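Local coordinates for protein farnesyl diphosphate synthase (Rhodobacter capsulatus, PDB 3M0G) that probably condenses isopentenyl diphosphate with an allylic prenyl diphosphate, with magnesium as cofactor, to build the longer isoprenoid diphosphates that feed carotenoid and chlorophyll synthesis, at residues B[73-78]-B[112-117]; B[138-143]-B[180-185]; B[170-175]-B[241-246]. All coordinates share one frame; numbering follows the deposited sequence.

Contact 1. Residues B[73-78]-B[112-117]; sequences LHAYSL and DALQTL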
ATOM      1  N   LEU B  73       1.438   6.877   5.663  1.00  6.99           N
ATOM      2  CA  LEU B  73       2.419   6.220   4.816  1.00  7.21           C
ATOM      3  C   LEU B  73       3.787   6.264   5.531  1.00  7.53           C
ATOM      4  O   LEU B  73       4.519   5.269   5.549  1.00  7.85           O
ATOM      5  CB  LEU B  73       2.457   6.872   3.406  1.00  7.26           C
ATOM      6  CG  LEU B  73       2.993   6.142   2.147  1.00  9.67           C
ATOM      7  CD1 LEU B  73       4.427   5.695   2.325  1.00  7.75           C
ATOM      8  CD2 LEU B  73       2.112   4.936   1.716  1.00  7.75           C
ATOM      9  N   HIS B  74       4.118   7.404   6.126  1.00  8.16           N
ATOM     10  CA  HIS B  74       5.402   7.539   6.836  1.00  8.01           C
ATOM     11  C   HIS B  74       5.460   6.563   8.001  1.00  6.78           C
ATOM     12  O   HIS B  74       6.491   5.888   8.217  1.00  6.96           O
ATOM     13  CB  HIS B  74       5.604   8.968   7.329  1.00  9.30           C
ATOM     14  CG  HIS B  74       6.914   9.187   8.016  1.00  9.96           C
ATOM     15  ND1 HIS B  74       7.010   9.680   9.301  1.00 10.25           N
ATOM     16  CD2 HIS B  74       8.181   8.990   7.595  1.00 10.45           C
ATOM     17  CE1 HIS B  74       8.283   9.774   9.638  1.00 10.40           C
ATOM     18  NE2 HIS B  74       9.015   9.350   8.626  1.00 10.06           N
ATOM     19  N   ALA B  75       4.339   6.461   8.723  1.00  5.77           N
ATOM     20  CA  ALA B  75       4.269   5.632   9.934  1.00  5.72           C
ATOM     21  C   ALA B  75       4.543   4.182   9.592  1.00  5.20           C
ATOM     22  O   ALA B  75       5.312   3.504  10.274  1.00  5.54           O
ATOM     23  CB  ALA B  75       2.922   5.759  10.594  1.00  5.90           C
ATOM     24  N   TYR B  76       3.912   3.704   8.522  1.00  4.27           N
ATOM     25  CA  TYR B  76       4.086   2.315   8.122  1.00  4.52           C
ATOM     26  C   TYR B  76       5.564   2.021   7.764  1.00  4.42           C
ATOM     27  O   TYR B  76       6.090   0.932   8.065  1.00  3.38           O
ATOM     28  CB  TYR B  76       3.109   1.966   6.961  1.00  4.29           C
ATOM     29  CG  TYR B  76       3.783   1.655   5.666  1.00  4.27           C
ATOM     30  CD1 TYR B  76       3.726   2.536   4.583  1.00  5.33           C
ATOM     31  CD2 TYR B  76       4.452   0.462   5.505  1.00  5.10           C
ATOM     32  CE1 TYR B  76       4.362   2.243   3.390  1.00  4.24           C
ATOM     33  CE2 TYR B  76       5.110   0.154   4.322  1.00  5.47           C
ATOM     34  CZ  TYR B  76       5.052   1.035   3.272  1.00  5.27           C
ATOM     35  OH  TYR B  76       5.697   0.721   2.109  1.00  5.11           O
ATOM     36  N   SER B  77       6.213   2.974   7.099  1.00  4.67           N
ATOM     37  CA  SER B  77       7.580   2.801   6.644  1.00  5.70           C
ATOM     38  C   SER B  77       8.513   2.578   7.837  1.00  6.00           C
ATOM     39  O   SER B  77       9.329   1.683   7.823  1.00  5.73           O
ATOM     40  CB  SER B  77       8.027   4.002   5.793  1.00  6.42           C
ATOM     41  OG  SER B  77       8.433   5.091   6.601  1.00  6.47           O
ATOM     42  N   LEU B  78       8.337   3.385   8.875  1.00  6.90           N
ATOM     43  CA  LEU B  78       9.040   3.228  10.144  1.00  7.37           C
ATOM     44  C   LEU B  78       8.716   1.903  10.844  1.00  7.46           C
ATOM     45  O   LEU B  78       9.603   1.241  11.387  1.00  8.60           O
ATOM     46  CB  LEU B  78       8.677   4.406  11.052  1.00  7.19           C
ATOM     47  CG  LEU B  78       8.979   5.802  10.474  1.00  9.47           C
ATOM     48  CD1 LEU B  78       8.279   6.807  11.359  1.00  6.33           C
ATOM     49  CD2 LEU B  78      10.481   6.085  10.333  1.00  6.76           C
ATOM     50  N   ASP B 112       1.503  -2.934   6.932  1.00  4.47           N
ATOM     51  CA  ASP B 112       0.735  -3.267   5.734  1.00  5.26           C
ATOM     52  C   ASP B 112      -0.594  -2.490   5.715  1.00  5.84           C
ATOM     53  O   ASP B 112      -0.974  -1.906   4.690  1.00  5.46           O
ATOM     54  CB  ASP B 112       0.503  -4.771   5.601  1.00  5.93           C
ATOM     55  CG  ASP B 112       1.752  -5.539   5.166  1.00  8.47           C
ATOM     56  OD1 ASP B 112       2.785  -4.950   4.738  1.00  6.32           O
ATOM     57  OD2 ASP B 112       1.695  -6.771   5.252  1.00  5.92           O
ATOM     58  N   ALA B 113      -1.280  -2.445   6.859  1.00  5.92           N
ATOM     59  CA  ALA B 113      -2.591  -1.800   6.925  1.00  5.61           C
ATOM     60  C   ALA B 113      -2.471  -0.290   7.021  1.00  5.91           C
ATOM     61  O   ALA B 113      -3.398   0.449   6.660  1.00  5.93           O
ATOM     62  CB  ALA B 113      -3.413  -2.377   8.087  1.00  5.88           C
ATOM     63  N   LEU B 114      -1.328   0.198   7.510  1.00  5.69           N
ATOM     64  CA  LEU B 114      -1.133   1.625   7.525  1.00  5.65           C
ATOM     65  C   LEU B 114      -0.899   2.144   6.107  1.00  6.11           C
ATOM     66  O   LEU B 114      -1.309   3.247   5.788  1.00  7.51           O
ATOM     67  CB  LEU B 114       0.000   2.035   8.459  1.00  5.92           C
ATOM     68  CG  LEU B 114      -0.420   2.102   9.932  1.00  8.95           C
ATOM     69  CD1 LEU B 114       0.838   2.022  10.795  1.00  7.00           C
ATOM     70  CD2 LEU B 114      -1.206   3.379  10.210  1.00  6.29           C
ATOM     71  N   GLN B 115      -0.259   1.339   5.256  1.00  5.55           N
ATOM     72  CA  GLN B 115      -0.092   1.748   3.839  1.00  5.28           C
ATOM     73  C   GLN B 115      -1.432   1.731   3.105  1.00  4.00           C
ATOM     74  O   GLN B 115      -1.722   2.627   2.292  1.00  5.63           O
ATOM     75  CB  GLN B 115       0.945   0.892   3.097  1.00  6.30           C
ATOM     76  CG  GLN B 115       0.855   1.132   1.569  1.00  7.38           C
ATOM     77  CD  GLN B 115       1.975   0.527   0.749  1.00  8.55           C
ATOM     78  OE1 GLN B 115       2.158   0.895  -0.425  1.00  7.61           O
ATOM     79  NE2 GLN B 115       2.728  -0.386   1.347  1.00  8.61           N
ATOM     80  N   THR B 116      -2.257   0.736   3.426  1.00  2.00           N
ATOM     81  CA  THR B 116      -3.614   0.639   2.899  1.00  2.00           C
ATOM     82  C   THR B 116      -4.465   1.805   3.394  1.00  2.78           C
ATOM     83  O   THR B 116      -5.243   2.378   2.638  1.00  3.50           O
ATOM     84  CB  THR B 116      -4.307  -0.701   3.325  1.00  2.00           C
ATOM     85  OG1 THR B 116      -3.463  -1.806   2.997  1.00  8.23           O
ATOM     86  CG2 THR B 116      -5.616  -0.864   2.578  1.00  7.48           C
ATOM     87  N   LEU B 117      -4.317   2.150   4.670  1.00  4.43           N
ATOM     88  CA  LEU B 117      -5.024   3.307   5.230  1.00  4.73           C
ATOM     89  C   LEU B 117      -4.679   4.614   4.506  1.00  4.35           C
ATOM     90  O   LEU B 117      -5.597   5.425   4.221  1.00  5.46           O
ATOM     91  CB  LEU B 117      -4.763   3.447   6.750  1.00  5.80           C
ATOM     92  CG  LEU B 117      -5.634   4.460   7.515  1.00  2.00           C
ATOM     93  CD1 LEU B 117      -7.119   4.061   7.469  1.00  6.39           C
ATOM     94  CD2 LEU B 117      -5.189   4.537   8.970  1.00  6.05           C
TER
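The ring of Tyr76 lies alongside the side chain of Gln115, and both run the same way. Gln115 CB sits over one ring face, 3.8 Å from the Tyr76 ring centroid in a CH-pi contact displaced toward the CD1–CE1 rim. Gln115 has CG anti to its backbone N (chi1 167°) and continues extended, which carries its amide along the ring toward the hydroxyl, the two planes only 20° apart. At the root of the ring, Tyr76 CB meets Leu114 CB at 3.5 Å. The backbones approach closely, with the CA atoms of Leu73 and Gln115 5.2 Å apart. Leu73 CD2 packs on Gln115 CG at 4.0 Å, and Ala75 CB touches Leu114 CD1 more loosely at 4.3 Å. The segments are antiparallel, their axes 7.9 Å apart. An alanine in place of Tyr76 would probably open a gap beside Gln115, leave its side chain less firmly held, and remove the ring that meets His80 edge-to-face. Tyr76 also packs against Asp112 of the second subunit, while OD2 of this chain's Asp112 is hydrogen-bonded to His80 of that subunit. Contact 1 thus joins helices 60-81 and 104-121 of the mainly helical prenyl synthase fold at the dimer interface. Carbon packing makes up most of the contact between the helices, while Asp112 OD2 and Thr116 OG1 bond to the second subunit.

Contact 2. Residues B[138-143]-B[180-185]; sequences AALAQA and GALISF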
ATOM      1  N   ALA B 138      -2.076   8.616  -7.480  1.00  2.90           N
ATOM      2  CA  ALA B 138      -0.968   8.352  -8.403  1.00  3.10           C
ATOM      3  C   ALA B 138       0.336   8.930  -7.847  1.00  3.69           C
ATOM      4  O   ALA B 138       1.368   8.285  -7.892  1.00  4.88           O
ATOM      5  CB  ALA B 138      -1.258   8.908  -9.814  1.00  2.20           C
ATOM      6  N   ALA B 139       0.259  10.136  -7.299  1.00  3.36           N
ATOM      7  CA  ALA B 139       1.427  10.827  -6.777  1.00  3.93           C
ATOM      8  C   ALA B 139       1.980  10.142  -5.540  1.00  3.94           C
ATOM      9  O   ALA B 139       3.187  10.052  -5.395  1.00  4.90           O
ATOM     10  CB  ALA B 139       1.103  12.307  -6.493  1.00  3.48           C
ATOM     11  N   LEU B 140       1.093   9.642  -4.675  1.00  3.91           N
ATOM     12  CA  LEU B 140       1.470   8.916  -3.452  1.00  3.56           C
ATOM     13  C   LEU B 140       2.116   7.604  -3.811  1.00  3.36           C
ATOM     14  O   LEU B 140       3.136   7.219  -3.226  1.00  3.14           O
ATOM     15  CB  LEU B 140       0.234   8.651  -2.566  1.00  3.95           C
ATOM     16  CG  LEU B 140       0.447   7.982  -1.195  1.00  5.57           C
ATOM     17  CD1 LEU B 140       1.510   8.706  -0.339  1.00  4.95           C
ATOM     18  CD2 LEU B 140      -0.841   7.756  -0.406  1.00  4.66           C
ATOM     19  N   ALA B 141       1.532   6.929  -4.792  1.00  2.84           N
ATOM     20  CA  ALA B 141       2.071   5.650  -5.258  1.00  3.28           C
ATOM     21  C   ALA B 141       3.441   5.783  -5.899  1.00  4.70           C
ATOM     22  O   ALA B 141       4.328   4.955  -5.664  1.00  5.48           O
ATOM     23  CB  ALA B 141       1.094   4.970  -6.204  1.00  4.10           C
ATOM     24  N   GLN B 142       3.617   6.780  -6.755  1.00  6.75           N
ATOM     25  CA  GLN B 142       4.935   7.036  -7.346  1.00  7.59           C
ATOM     26  C   GLN B 142       6.011   7.236  -6.269  1.00  7.66           C
ATOM     27  O   GLN B 142       7.108   6.675  -6.350  1.00  8.41           O
ATOM     28  CB  GLN B 142       4.871   8.240  -8.293  1.00  8.56           C
ATOM     29  CG  GLN B 142       4.313   7.881  -9.669  1.00 32.73           C
ATOM     30  CD  GLN B 142       3.773   9.081 -10.429  1.00 10.08           C
ATOM     31  OE1 GLN B 142       4.395  10.147 -10.472  1.00 33.25           O
ATOM     32  NE2 GLN B 142       2.595   8.911 -11.037  1.00 33.06           N
ATOM     33  N   ALA B 143       5.680   8.037  -5.267  1.00  7.57           N
ATOM     34  CA  ALA B 143       6.635   8.425  -4.240  1.00  6.92           C
ATOM     35  C   ALA B 143       6.998   7.276  -3.283  1.00  6.45           C
ATOM     36  O   ALA B 143       8.119   7.225  -2.759  1.00  6.49           O
ATOM     37  CB  ALA B 143       6.117   9.667  -3.482  1.00  6.19           C
ATOM     38  N   GLY B 180      13.496  11.631  -0.047  1.00  7.30           N
ATOM     39  CA  GLY B 180      13.214  12.749  -0.915  1.00  7.75           C
ATOM     40  C   GLY B 180      11.831  12.667  -1.526  1.00  7.79           C
ATOM     41  O   GLY B 180      11.144  13.683  -1.651  1.00  6.56           O
ATOM     42  N   ALA B 181      11.441  11.447  -1.894  1.00  6.79           N
ATOM     43  CA  ALA B 181      10.207  11.202  -2.638  1.00  6.66           C
ATOM     44  C   ALA B 181       8.957  11.556  -1.832  1.00  7.18           C
ATOM     45  O   ALA B 181       8.061  12.256  -2.351  1.00  7.93           O
ATOM     46  CB  ALA B 181      10.163   9.704  -3.150  1.00  5.79           C
ATOM     47  N   LEU B 182       8.911  11.117  -0.565  1.00  6.17           N
ATOM     48  CA  LEU B 182       7.709  11.308   0.298  1.00  4.64           C
ATOM     49  C   LEU B 182       7.505  12.744   0.675  1.00  5.40           C
ATOM     50  O   LEU B 182       6.351  13.207   0.769  1.00  4.48           O
ATOM     51  CB  LEU B 182       7.781  10.484   1.598  1.00  2.97           C
ATOM     52  CG  LEU B 182       6.437  10.118   2.266  1.00  4.38           C
ATOM     53  CD1 LEU B 182       5.459   9.444   1.287  1.00  2.00           C
ATOM     54  CD2 LEU B 182       6.556   9.290   3.541  1.00  2.00           C
ATOM     55  N   ILE B 183       8.612  13.445   0.924  1.00  5.03           N
ATOM     56  CA  ILE B 183       8.536  14.899   1.187  1.00  4.85           C
ATOM     57  C   ILE B 183       8.007  15.666  -0.026  1.00  5.57           C
ATOM     58  O   ILE B 183       7.294  16.691   0.135  1.00  5.92           O
ATOM     59  CB  ILE B 183       9.907  15.457   1.660  1.00  5.43           C
ATOM     60  CG1 ILE B 183      10.108  15.160   3.154  1.00  4.03           C
ATOM     61  CG2 ILE B 183      10.061  16.973   1.349  1.00  5.77           C
ATOM     62  CD1 ILE B 183      11.566  14.745   3.528  1.00  8.39           C
ATOM     63  N   SER B 184       8.418  15.231  -1.216  1.00  6.22           N
ATOM     64  CA  SER B 184       7.956  15.835  -2.465  1.00  6.31           C
ATOM     65  C   SER B 184       6.465  15.578  -2.684  1.00  6.02           C
ATOM     66  O   SER B 184       5.721  16.477  -3.128  1.00  4.88           O
ATOM     67  CB  SER B 184       8.756  15.324  -3.667  1.00  6.32           C
ATOM     68  OG  SER B 184       8.293  15.968  -4.859  1.00 10.58           O
ATOM     69  N   PHE B 185       6.018  14.361  -2.364  1.00  5.77           N
ATOM     70  CA  PHE B 185       4.581  14.143  -2.361  1.00  5.55           C
ATOM     71  C   PHE B 185       3.885  15.168  -1.476  1.00  5.74           C
ATOM     72  O   PHE B 185       2.964  15.819  -1.944  1.00  6.59           O
ATOM     73  CB  PHE B 185       4.156  12.754  -1.919  1.00  5.32           C
ATOM     74  CG  PHE B 185       2.667  12.639  -1.704  1.00  7.36           C
ATOM     75  CD1 PHE B 185       1.804  12.481  -2.802  1.00  5.59           C
ATOM     76  CD2 PHE B 185       2.117  12.732  -0.427  1.00  4.85           C
ATOM     77  CE1 PHE B 185       0.406  12.383  -2.628  1.00  6.66           C
ATOM     78  CE2 PHE B 185       0.729  12.620  -0.246  1.00  7.35           C
ATOM     79  CZ  PHE B 185      -0.127  12.445  -1.357  1.00  5.33           C
TER
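Segments 138-143 and 180-185 are helical and run antiparallel, with 166° between their directions and 8.9 Å between their axes. Their backbones are nearest at one end, where the CA atoms of Ala143 and Ala181 stand 4.8 Å apart. Two methyl side chains make that approach possible: Ala143 CB meets Ala181 CB at 4.1 Å, and Ala181 CB also presses on the carbonyl oxygen Ala143 O. Toward the other end the helices are spaced by the ring of Phe185, which reaches across to helix 130-144. Its CG is anti to the backbone N (chi1 170°), which carries the ring across to the backbone at Ala139 and Leu140; Phe185 CE1 lies 3.5 Å from Leu140 N. This pairing belongs to the bundle of long helices that defines the polyprenyl synthase fold, and helix 60-81 packs against both partners here, with Leu73 on Leu140 and Val70 on Leu182 and Phe185. Leu140 crosses the ring obliquely. Its CD1 stands over the ring centre, 4.0 Å from the Phe185 centroid and 12° off the normal, a CH-pi contact, and its CB touches CE1 of the same ring. Ala139 CB comes instead to the ring edge, near the plane, 3.8 Å from Phe185 CD1. At the root of the aromatic side chain, Ala143 CB packs on Phe185 CB. Leu140 CD1 also reaches Leu182 CD1, and both leucines touch helix 60-81.

Contact 3. Residues B[170-175]-B[241-246]; sequences EIIRLQ and ATFVSL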
ATOM      1  N   GLU B 170      25.678   7.726  -5.759  1.00 10.25           N
ATOM      2  CA  GLU B 170      24.886   6.670  -5.118  1.00 10.57           C
ATOM      3  C   GLU B 170      24.079   7.106  -3.888  1.00 10.85           C
ATOM      4  O   GLU B 170      22.871   6.816  -3.814  1.00 10.60           O
ATOM      5  CB  GLU B 170      25.735   5.410  -4.853  1.00 10.27           C
ATOM      6  CG  GLU B 170      26.147   4.728  -6.163  1.00 16.96           C
ATOM      7  CD  GLU B 170      27.380   3.836  -6.056  1.00 10.30           C
ATOM      8  OE1 GLU B 170      27.557   3.005  -6.965  1.00 17.27           O
ATOM      9  OE2 GLU B 170      28.178   3.967  -5.099  1.00 16.67           O
ATOM     10  N   ILE B 171      24.703   7.797  -2.931  1.00 11.38           N
ATOM     11  CA  ILE B 171      23.952   8.246  -1.748  1.00 11.39           C
ATOM     12  C   ILE B 171      22.885   9.307  -2.057  1.00 11.21           C
ATOM     13  O   ILE B 171      21.893   9.407  -1.324  1.00 10.90           O
ATOM     14  CB  ILE B 171      24.820   8.632  -0.479  1.00 11.78           C
ATOM     15  CG1 ILE B 171      25.541   9.970  -0.646  1.00 19.64           C
ATOM     16  CG2 ILE B 171      25.763   7.504  -0.074  1.00 20.36           C
ATOM     17  CD1 ILE B 171      25.998  10.581   0.705  1.00 13.26           C
ATOM     18  N   ILE B 172      23.077  10.073  -3.140  1.00 10.97           N
ATOM     19  CA  ILE B 172      22.068  11.030  -3.641  1.00 10.56           C
ATOM     20  C   ILE B 172      20.841  10.273  -4.194  1.00 10.16           C
ATOM     21  O   ILE B 172      19.702  10.611  -3.892  1.00  9.65           O
ATOM     22  CB  ILE B 172      22.655  12.000  -4.750  1.00 11.08           C
ATOM     23  CG1 ILE B 172      23.557  13.073  -4.141  1.00 11.73           C
ATOM     24  CG2 ILE B 172      21.552  12.704  -5.518  1.00  9.74           C
ATOM     25  CD1 ILE B 172      24.483  13.744  -5.162  1.00 10.85           C
ATOM     26  N   ARG B 173      21.092   9.241  -4.990  1.00  9.69           N
ATOM     27  CA  ARG B 173      20.024   8.379  -5.516  1.00  9.89           C
ATOM     28  C   ARG B 173      19.255   7.674  -4.388  1.00  8.29           C
ATOM     29  O   ARG B 173      18.036   7.549  -4.436  1.00  8.18           O
ATOM     30  CB  ARG B 173      20.623   7.334  -6.468  1.00 10.93           C
ATOM     31  CG  ARG B 173      19.590   6.452  -7.183  1.00 21.66           C
ATOM     32  CD  ARG B 173      20.241   5.447  -8.126  1.00 12.72           C
ATOM     33  NE  ARG B 173      21.015   4.410  -7.430  1.00 22.03           N
ATOM     34  CZ  ARG B 173      21.642   3.395  -8.024  1.00 14.39           C
ATOM     35  NH1 ARG B 173      22.323   2.513  -7.297  1.00 22.80           N
ATOM     36  NH2 ARG B 173      21.614   3.243  -9.348  1.00 22.65           N
ATOM     37  N   LEU B 174      19.981   7.211  -3.383  1.00  8.23           N
ATOM     38  CA  LEU B 174      19.395   6.531  -2.222  1.00  8.34           C
ATOM     39  C   LEU B 174      18.456   7.467  -1.485  1.00  7.86           C
ATOM     40  O   LEU B 174      17.334   7.107  -1.131  1.00  6.89           O
ATOM     41  CB  LEU B 174      20.517   6.117  -1.283  1.00  9.34           C
ATOM     42  CG  LEU B 174      20.275   5.239  -0.066  1.00  9.85           C
ATOM     43  CD1 LEU B 174      21.349   4.151  -0.067  1.00 10.31           C
ATOM     44  CD2 LEU B 174      20.332   6.064   1.195  1.00 10.63           C
ATOM     45  N   GLN B 175      18.948   8.678  -1.255  1.00  8.06           N
ATOM     46  CA  GLN B 175      18.231   9.690  -0.490  1.00  7.21           C
ATOM     47  C   GLN B 175      17.027  10.293  -1.186  1.00  6.54           C
ATOM     48  O   GLN B 175      16.004  10.572  -0.536  1.00  6.40           O
ATOM     49  CB  GLN B 175      19.193  10.748   0.028  1.00  9.18           C
ATOM     50  CG  GLN B 175      20.071  10.208   1.170  1.00 35.91           C
ATOM     51  CD  GLN B 175      19.271   9.504   2.275  1.00  9.67           C
ATOM     52  OE1 GLN B 175      18.069   9.732   2.437  1.00 36.40           O
ATOM     53  NE2 GLN B 175      19.950   8.679   3.059  1.00 36.13           N
ATOM     54  N   ALA B 241      29.349   5.466   4.045  1.00 18.60           N
ATOM     55  CA  ALA B 241      29.354   6.850   3.592  1.00 16.48           C
ATOM     56  C   ALA B 241      28.097   7.640   3.978  1.00 15.28           C
ATOM     57  O   ALA B 241      26.958   7.164   3.845  1.00 15.00           O
ATOM     58  CB  ALA B 241      29.584   6.907   2.085  1.00 16.22           C
ATOM     59  N   THR B 242      28.331   8.853   4.466  1.00 13.55           N
ATOM     60  CA  THR B 242      27.270   9.798   4.798  1.00 12.19           C
ATOM     61  C   THR B 242      27.602  11.098   4.101  1.00 11.30           C
ATOM     62  O   THR B 242      28.650  11.206   3.475  1.00 11.70           O
ATOM     63  CB  THR B 242      27.228  10.072   6.307  1.00 12.09           C
ATOM     64  OG1 THR B 242      28.418  10.767   6.689  1.00  8.86           O
ATOM     65  CG2 THR B 242      27.113   8.778   7.103  1.00  9.66           C
ATOM     66  N   PHE B 243      26.742  12.107   4.232  1.00 10.48           N
ATOM     67  CA  PHE B 243      27.072  13.421   3.691  1.00 10.00           C
ATOM     68  C   PHE B 243      28.241  14.095   4.436  1.00 10.03           C
ATOM     69  O   PHE B 243      28.992  14.882   3.847  1.00  9.75           O
ATOM     70  CB  PHE B 243      25.814  14.298   3.563  1.00  8.58           C
ATOM     71  CG  PHE B 243      24.856  13.791   2.508  1.00  7.25           C
ATOM     72  CD1 PHE B 243      25.063  14.090   1.166  1.00  8.57           C
ATOM     73  CD2 PHE B 243      23.791  12.963   2.849  1.00  8.53           C
ATOM     74  CE1 PHE B 243      24.219  13.603   0.178  1.00  7.06           C
ATOM     75  CE2 PHE B 243      22.931  12.465   1.871  1.00  7.20           C
ATOM     76  CZ  PHE B 243      23.143  12.789   0.527  1.00  8.87           C
ATOM     77  N   VAL B 244      28.427  13.747   5.708  1.00 10.24           N
ATOM     78  CA  VAL B 244      29.585  14.238   6.458  1.00 10.39           C
ATOM     79  C   VAL B 244      30.882  13.549   6.005  1.00  9.94           C
ATOM     80  O   VAL B 244      31.902  14.211   5.772  1.00  9.43           O
ATOM     81  CB  VAL B 244      29.409  14.083   7.996  1.00 10.79           C
ATOM     82  CG1 VAL B 244      30.624  14.639   8.734  1.00 11.01           C
ATOM     83  CG2 VAL B 244      28.155  14.786   8.469  1.00 11.66           C
ATOM     84  N   SER B 245      30.860  12.227   5.887  1.00 10.14           N
ATOM     85  CA  SER B 245      32.042  11.525   5.401  1.00  9.54           C
ATOM     86  C   SER B 245      32.380  11.936   3.949  1.00  9.02           C
ATOM     87  O   SER B 245      33.546  12.150   3.617  1.00  8.28           O
ATOM     88  CB  SER B 245      31.902  10.003   5.545  1.00 10.10           C
ATOM     89  OG  SER B 245      31.022   9.474   4.579  1.00 14.85           O
ATOM     90  N   LEU B 246      31.358  12.098   3.099  1.00  9.10           N
ATOM     91  CA  LEU B 246      31.617  12.515   1.714  1.00  8.91           C
ATOM     92  C   LEU B 246      31.978  13.988   1.533  1.00  8.23           C
ATOM     93  O   LEU B 246      32.903  14.310   0.791  1.00  8.16           O
ATOM     94  CB  LEU B 246      30.478  12.109   0.780  1.00 10.00           C
ATOM     95  CG  LEU B 246      30.307  10.617   0.499  1.00  7.40           C
ATOM     96  CD1 LEU B 246      28.980  10.362  -0.193  1.00 10.26           C
ATOM     97  CD2 LEU B 246      31.447  10.069  -0.329  1.00 10.30           C
TER
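A capping box opens the short helix 243-247, and the first turn of that helix packs on the start of the long helix 168-194. Thr242 is the N-cap: its OG1 accepts from Ser245 N at 3.0 Å in a nearly straight bond (177°), and Ser245 OG accepts in return from Thr242 N at 2.8 Å. Phe243, the first residue after the cap, brings its ring up to segment 170-175. Ile171 CD1 stands almost squarely over that ring, 3.5 Å from the Phe243 centroid and 8° off the normal, in a CH-pi contact. The isoleucine puts CG1 between the backbone N and the carbonyl carbon (chi1 74°), and the extended second torsion then carries CD1 onto the ring, while the other branch, CG2, lies 4.4 Å from Ala241 CB. Gln175 CG meets the ring at its edge, near the plane, 3.7 Å from Phe243 CE2. Ile172 CG1 touches the rim loosely. Phe243 also packs on Leu210 and Ile214 of helix 199-219, and Asp217 OD2 accepts a hydrogen bond from Phe243 N. Paired side-chain-to-backbone bonds between N-cap and N3 are the hallmark of the capping box, here followed directly by an aromatic residue that packs against helices 168-194 and 199-219.

Contacts 1 and 2 are buried helix pairs, both antiparallel, and they meet where Leu73 and His74 pack on Leu182, so helices 60-81, 104-121, 130-144 and 168-194 form one continuous packing. Contact 3 lies farther out, its centre about 19 Å from that of the chain, against 12 Å and 9 Å for the other two, and is only partly buried. It shares helix 168-194 with contact 2, Gln175 O probably accepting a hydrogen bond from Gly180 N. Each has an aromatic ring under aliphatic carbon, but the surroundings differ: contact 1 bonds to the second subunit through polar groups, contact 2 only packs on it, and contact 3, with its polar helix cap, touches no other subunit.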